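Local coordinates for protein ribokinase (Cryptococcus neoformans var. grubii serotype A, PDB 6CW5) that probably phosphorylates D-ribose at O-5 with ATP and a divalent cation, most likely magnesium, giving D-ribose 5-phosphate and ADP, at residues A[230-235]-A[253-258]; A[244-247]-A[251-254]. All coordinates share one frame; numbering follows the deposited sequence. Where two conformers were deposited one is given.

Contact 1. Residues A[230-235]-A[253-258]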
ATOM      1  N   GLU A 230      13.790  10.418 -24.927  1.00 21.62           N
ATOM      2  CA  GLU A 230      12.612   9.674 -25.357  1.00 21.61           C
ATOM      3  C   GLU A 230      11.676   9.393 -24.186  1.00 25.08           C
ATOM      4  O   GLU A 230      10.445   9.555 -24.290  1.00 24.09           O
ATOM      5  CB  GLU A 230      13.036   8.356 -26.010  1.00 24.38           C
ATOM      6  CG  GLU A 230      11.817   7.589 -26.473  1.00 28.78           C
ATOM      7  CD  GLU A 230      12.108   6.400 -27.367  1.00 31.76           C
ATOM      8  OE1 GLU A 230      13.267   6.223 -27.825  1.00 31.88           O
ATOM      9  OE2 GLU A 230      11.136   5.644 -27.616  1.00 29.38           O
ATOM     10  N   LEU A 231      12.250   8.964 -23.070  1.00 19.94           N
ATOM     11  CA  LEU A 231      11.462   8.691 -21.877  1.00 18.96           C
ATOM     12  C   LEU A 231      10.721   9.942 -21.451  1.00 19.82           C
ATOM     13  O   LEU A 231       9.526   9.886 -21.151  1.00 23.01           O
ATOM     14  CB  LEU A 231      12.374   8.168 -20.765  1.00 20.23           C
ATOM     15  CG  LEU A 231      11.717   7.784 -19.445  1.00 25.56           C
ATOM     16  CD1 LEU A 231      10.629   6.744 -19.691  1.00 24.24           C
ATOM     17  CD2 LEU A 231      12.757   7.248 -18.423  1.00 23.73           C
ATOM     18  N   HIS A 232      11.401  11.097 -21.493  1.00 18.21           N
ATOM     19  CA  HIS A 232      10.777  12.351 -21.096  1.00 23.50           C
ATOM     20  C   HIS A 232       9.479  12.596 -21.843  1.00 25.16           C
ATOM     21  O   HIS A 232       8.503  13.069 -21.255  1.00 23.96           O
ATOM     22  CB  HIS A 232      11.747  13.518 -21.345  1.00 23.95           C
ATOM     23  CG  HIS A 232      11.131  14.870 -21.155  1.00 26.00           C
ATOM     24  ND1 HIS A 232      10.775  15.343 -19.907  1.00 23.12           N
ATOM     25  CD2 HIS A 232      10.839  15.864 -22.033  1.00 25.30           C
ATOM     26  CE1 HIS A 232      10.288  16.566 -20.027  1.00 24.70           C
ATOM     27  NE2 HIS A 232      10.294  16.898 -21.309  1.00 28.86           N
ATOM     28  N   GLU A 233       9.456  12.299 -23.148  1.00 21.83           N
ATOM     29  CA  GLU A 233       8.314  12.573 -24.008  1.00 24.71           C
ATOM     30  C   GLU A 233       7.262  11.478 -23.982  1.00 25.19           C
ATOM     31  O   GLU A 233       6.197  11.653 -24.597  1.00 26.86           O
ATOM     32  CB  GLU A 233       8.757  12.729 -25.465  1.00 29.66           C
ATOM     33  CG  GLU A 233       9.877  13.689 -25.691  1.00 44.55           C
ATOM     34  CD  GLU A 233       9.405  15.111 -25.761  1.00 48.99           C
ATOM     35  OE1 GLU A 233       8.236  15.349 -26.140  1.00 50.94           O
ATOM     36  OE2 GLU A 233      10.215  15.993 -25.435  1.00 48.72           O
ATOM     37  N   ASN A 234       7.519  10.367 -23.305  1.00 23.58           N
ATOM     38  CA  ASN A 234       6.648   9.207 -23.435  1.00 24.15           C
ATOM     39  C   ASN A 234       5.372   9.413 -22.617  1.00 22.69           C
ATOM     40  O   ASN A 234       5.436   9.821 -21.459  1.00 23.53           O
ATOM     41  CB  ASN A 234       7.393   7.941 -22.974  1.00 21.05           C
ATOM     42  CG  ASN A 234       6.605   6.697 -23.265  1.00 28.27           C
ATOM     43  OD1 ASN A 234       5.604   6.467 -22.616  1.00 24.76           O
ATOM     44  ND2 ASN A 234       7.011   5.919 -24.290  1.00 23.03           N
ATOM     45  N   ASP A 235       4.211   9.119 -23.212  1.00 25.79           N
ATOM     46  CA  ASP A 235       2.958   9.425 -22.524  1.00 26.66           C
ATOM     47  C   ASP A 235       2.732   8.588 -21.277  1.00 28.19           C
ATOM     48  O   ASP A 235       1.880   8.956 -20.459  1.00 28.11           O
ATOM     49  CB  ASP A 235       1.758   9.235 -23.446  1.00 28.28           C
ATOM     50  CG  ASP A 235       1.731  10.235 -24.592  1.00 45.87           C
ATOM     51  OD1 ASP A 235       2.247  11.356 -24.418  1.00 47.25           O
ATOM     52  OD2 ASP A 235       1.193   9.882 -25.663  1.00 50.51           O
ATOM     53  N   LEU A 253      24.673  10.378 -16.562  1.00 25.39           N
ATOM     54  CA  LEU A 253      23.896  11.363 -17.304  1.00 24.50           C
ATOM     55  C   LEU A 253      22.877  12.006 -16.365  1.00 25.71           C
ATOM     56  O   LEU A 253      22.285  11.340 -15.514  1.00 25.74           O
ATOM     57  CB  LEU A 253      23.184  10.688 -18.480  1.00 24.38           C
ATOM     58  CG  LEU A 253      24.082  10.096 -19.565  1.00 28.41           C
ATOM     59  CD1 LEU A 253      23.292   9.218 -20.550  1.00 27.75           C
ATOM     60  CD2 LEU A 253      24.777  11.214 -20.320  1.00 30.12           C
ATOM     61  N   CYS A 254      22.677  13.298 -16.507  1.00 23.67           N
ATOM     62  CA  CYS A 254      21.741  14.036 -15.672  0.61 23.76           C
ATOM     63  C   CYS A 254      20.831  14.846 -16.583  1.00 26.44           C
ATOM     64  O   CYS A 254      21.303  15.464 -17.547  1.00 27.38           O
ATOM     65  CB  CYS A 254      22.505  14.942 -14.680  0.61 29.06           C
ATOM     66  SG  CYS A 254      21.502  16.092 -13.691  0.61 33.09           S
ATOM     67  N   TYR A 255      19.532  14.835 -16.286  1.00 22.09           N
ATOM     68  CA  TYR A 255      18.549  15.529 -17.111  1.00 20.74           C
ATOM     69  C   TYR A 255      17.519  16.191 -16.211  1.00 27.45           C
ATOM     70  O   TYR A 255      16.847  15.510 -15.432  1.00 25.26           O
ATOM     71  CB  TYR A 255      17.849  14.563 -18.084  1.00 19.66           C
ATOM     72  CG  TYR A 255      16.657  15.175 -18.781  1.00 22.31           C
ATOM     73  CD1 TYR A 255      16.836  16.016 -19.871  1.00 24.32           C
ATOM     74  CD2 TYR A 255      15.362  14.929 -18.346  1.00 26.28           C
ATOM     75  CE1 TYR A 255      15.753  16.591 -20.511  1.00 23.01           C
ATOM     76  CE2 TYR A 255      14.273  15.495 -18.981  1.00 22.14           C
ATOM     77  CZ  TYR A 255      14.481  16.327 -20.067  1.00 25.29           C
ATOM     78  OH  TYR A 255      13.413  16.906 -20.718  1.00 25.62           O
ATOM     79  N   GLU A 256      17.384  17.509 -16.332  1.00 24.06           N
ATOM     80  CA  GLU A 256      16.223  18.210 -15.789  1.00 24.97           C
ATOM     81  C   GLU A 256      15.228  18.502 -16.892  1.00 24.24           C
ATOM     82  O   GLU A 256      15.630  18.817 -18.026  1.00 25.20           O
ATOM     83  CB  GLU A 256      16.620  19.530 -15.108  1.00 25.28           C
ATOM     84  CG  GLU A 256      17.626  19.349 -14.009  1.00 29.75           C
ATOM     85  CD  GLU A 256      17.983  20.666 -13.370  1.00 43.62           C
ATOM     86  OE1 GLU A 256      18.959  21.296 -13.824  1.00 37.87           O
ATOM     87  OE2 GLU A 256      17.258  21.077 -12.442  1.00 41.22           O
ATOM     88  N   PRO A 257      13.939  18.389 -16.582  1.00 23.23           N
ATOM     89  CA  PRO A 257      12.905  18.589 -17.604  1.00 24.55           C
ATOM     90  C   PRO A 257      13.158  19.813 -18.472  1.00 29.85           C
ATOM     91  O   PRO A 257      13.350  20.922 -17.962  1.00 28.08           O
ATOM     92  CB  PRO A 257      11.628  18.756 -16.773  1.00 32.94           C
ATOM     93  CG  PRO A 257      11.885  17.926 -15.567  1.00 28.51           C
ATOM     94  CD  PRO A 257      13.361  18.088 -15.259  1.00 26.13           C
ATOM     95  N   GLY A 258      13.209  19.592 -19.780  1.00 30.94           N
ATOM     96  CA  GLY A 258      13.368  20.653 -20.745  1.00 33.59           C
ATOM     97  C   GLY A 258      14.787  21.120 -20.955  1.00 35.34           C
ATOM     98  O   GLY A 258      15.007  21.998 -21.796  1.00 34.03           O
TER

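Contact 2. Residues A[244-247]-A[251-254]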
ATOM      1  N   ILE A 244      18.440  10.812 -13.563  1.00 23.67           N
ATOM      2  CA  ILE A 244      19.865  10.516 -13.428  1.00 25.08           C
ATOM      3  C   ILE A 244      20.037   9.094 -13.934  1.00 22.04           C
ATOM      4  O   ILE A 244      19.379   8.182 -13.426  1.00 23.35           O
ATOM      5  CB  ILE A 244      20.340  10.595 -11.967  1.00 31.00           C
ATOM      6  CG1 ILE A 244      20.086  11.974 -11.335  1.00 28.72           C
ATOM      7  CG2 ILE A 244      21.826  10.239 -11.891  1.00 33.99           C
ATOM      8  CD1 ILE A 244      20.786  13.102 -12.006  1.00 26.83           C
ATOM      9  N   CYS A 245      20.877   8.896 -14.943  1.00 25.47           N
ATOM     10  CA  CYS A 245      21.167   7.546 -15.431  1.00 24.73           C
ATOM     11  C   CYS A 245      22.646   7.255 -15.196  1.00 23.40           C
ATOM     12  O   CYS A 245      23.513   7.872 -15.827  1.00 28.31           O
ATOM     13  CB  CYS A 245      20.806   7.392 -16.916  1.00 22.29           C
ATOM     14  SG  CYS A 245      21.057   5.686 -17.482  1.00 24.97           S
ATOM     15  N   THR A 246      22.943   6.337 -14.278  1.00 26.07           N
ATOM     16  CA  THR A 246      24.324   5.944 -14.060  1.00 25.98           C
ATOM     17  C   THR A 246      24.748   4.992 -15.172  1.00 35.06           C
ATOM     18  O   THR A 246      23.957   4.163 -15.633  1.00 29.25           O
ATOM     19  CB  THR A 246      24.501   5.297 -12.681  1.00 31.62           C
ATOM     20  OG1 THR A 246      23.703   4.115 -12.595  1.00 30.79           O
ATOM     21  CG2 THR A 246      24.020   6.255 -11.599  1.00 31.47           C
ATOM     22  N   LEU A 247      25.980   5.160 -15.652  1.00 28.64           N
ATOM     23  CA  LEU A 247      26.532   4.297 -16.685  1.00 28.94           C
ATOM     24  C   LEU A 247      27.776   3.577 -16.177  1.00 33.83           C
ATOM     25  O   LEU A 247      28.719   3.364 -16.934  1.00 41.25           O
ATOM     26  CB  LEU A 247      26.858   5.087 -17.955  1.00 27.23           C
ATOM     27  CG  LEU A 247      25.808   6.050 -18.547  1.00 30.74           C
ATOM     28  CD1 LEU A 247      26.401   6.907 -19.694  1.00 30.25           C
ATOM     29  CD2 LEU A 247      24.550   5.306 -19.012  1.00 29.53           C
ATOM     30  N   GLY A 251      30.511   6.740 -16.363  1.00 40.91           N
ATOM     31  CA  GLY A 251      30.013   8.025 -15.905  1.00 37.68           C
ATOM     32  C   GLY A 251      28.525   8.043 -15.608  1.00 31.50           C
ATOM     33  O   GLY A 251      27.895   7.022 -15.307  1.00 30.49           O
ATOM     34  N   ILE A 252      27.964   9.252 -15.643  1.00 30.11           N
ATOM     35  CA  ILE A 252      26.545   9.449 -15.365  1.00 27.74           C
ATOM     36  C   ILE A 252      25.978  10.489 -16.320  1.00 31.62           C
ATOM     37  O   ILE A 252      26.690  11.374 -16.809  1.00 29.04           O
ATOM     38  CB  ILE A 252      26.250   9.882 -13.908  1.00 28.82           C
ATOM     39  CG1 ILE A 252      26.807  11.270 -13.646  1.00 35.84           C
ATOM     40  CG2 ILE A 252      26.861   8.921 -12.907  1.00 35.80           C
ATOM     41  CD1 ILE A 252      26.168  11.953 -12.458  1.00 41.31           C
ATOM     42  N   LEU A 253      24.673  10.378 -16.562  1.00 25.39           N
ATOM     43  CA  LEU A 253      23.896  11.363 -17.304  1.00 24.50           C
ATOM     44  C   LEU A 253      22.877  12.006 -16.365  1.00 25.71           C
ATOM     45  O   LEU A 253      22.285  11.340 -15.514  1.00 25.74           O
ATOM     46  CB  LEU A 253      23.184  10.688 -18.480  1.00 24.38           C
ATOM     47  CG  LEU A 253      24.082  10.096 -19.565  1.00 28.41           C
ATOM     48  CD1 LEU A 253      23.292   9.218 -20.550  1.00 27.75           C
ATOM     49  CD2 LEU A 253      24.777  11.214 -20.320  1.00 30.12           C
ATOM     50  N   CYS A 254      22.677  13.298 -16.507  1.00 23.67           N
ATOM     51  CA  CYS A 254      21.741  14.036 -15.672  0.61 23.76           C
ATOM     52  C   CYS A 254      20.831  14.846 -16.583  1.00 26.44           C
ATOM     53  O   CYS A 254      21.303  15.464 -17.547  1.00 27.38           O
ATOM     54  CB  CYS A 254      22.505  14.942 -14.680  0.61 29.06           C
ATOM     55  SG  CYS A 254      21.502  16.092 -13.691  0.61 33.09           S
TER

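Contact 1. Residues A[230-235]-A[253-258]
H232, near the C-terminal end of helix 220-233, meets the ring of Y255 on strand 252-255. The two side chains cross at about a right angle. The pair is an edge-to-face (T-shaped) stack with centroids 5.1 Å apart and planes at 65°. The tyrosine edge points at the face of the imidazole.

H232 can be followed outward from its backbone. CB is already near the tyrosine, 4.0 Å from Y255 CE2. CG is anti to the backbone N (chi1 172°), which carries the ring out toward the strand. From CG to Y255 OH is 3.1 Å. ND1 lies near the plane of the tyrosine ring, at its edge, 3.6 Å from Y255 CE2. CD2 and NE2 sit at similar range from the tyrosine oxygen. CE1, at the outer end of the ring beside NE2, reaches P257, with 4.1 Å from H232 CE1 to P257 CB. Y255 OH stands 2.9 Å above the imidazole plane, over its centre, so all five ring atoms are at similar range.

Within its own segment the oxygen accepts a bond from G258 N. The distance from G258 N to Y255 OH is 2.9 Å, with an N-H...O angle of 167°. This nearly straight bond holds the hydroxyl to the turn after the strand, which is consistent with its place over the imidazole.

The Y255 side chain also touches I228 of the same helix. H232 also rests on K239, in the loop that follows. The contact thus joins the end of a helix to the end of a strand in the layered alpha/beta fold of the PfkB-family kinases.

Contact 2. Residues A[244-247]-A[251-254]
L253 and C245 form the hydrogen-bonded pair at the middle of this antiparallel hairpin. C245 N donates to L253 O and L253 N donates to C245 O, both at 2.9 Å. Nearer the turn, L247 N donates to G251 O at 2.7 Å, with an N-H...O angle of 155°.

Two CA-H...O contacts add to these bonds. I244 CA lies 3.3 Å from L253 O, and I252 CA approaches C245 O.

Apolar contacts are made on both faces. On one, I244 CD1 lies 3.7 Å from C254 CB. Further along the same face, the methyl T246 CG2 meets I252 CG2 at 4.1 Å. On the other, C245 CB flanks L253 CB. L247, just beyond the strand, leans its CD1 obliquely against L253 CG at 3.9 Å.

T246 and G251, at the turn end, belong to the nucleotide site. Strand 242-246 also bonds to strand 191-195, and strand 252-255 to strand 262-264, so the hairpin lies inside the large sheet. Helix 220-233 packs on the face with C245 and L253, where its A224 touches both L247 and L253. Helices 279-292 and 297-311 lie against the face with I244, I252 and C254.

The segments of contacts 1 and 2 overlap at L253 and C254, which take part in contact 2 but not in contact 1. The centres are 13 Å apart. Contact 2 holds the turn end of the hairpin. Contact 1 lies at the far end of strand 252-255, where the chain leaves the sheet. Helix 220-233 spans both: A224 meets L247 and L253, I228 meets L253 and Y255, and H232 closes the row. The nucleotide site belongs to the contact 2 end. T246 and G251 are seen to bind ADP in this protein, though none is bound to this chain. The side chain of T246 is about 3 Å from that of N195, which also binds ADP. Y255 stays about 11 Å from L247, side chain to side chain.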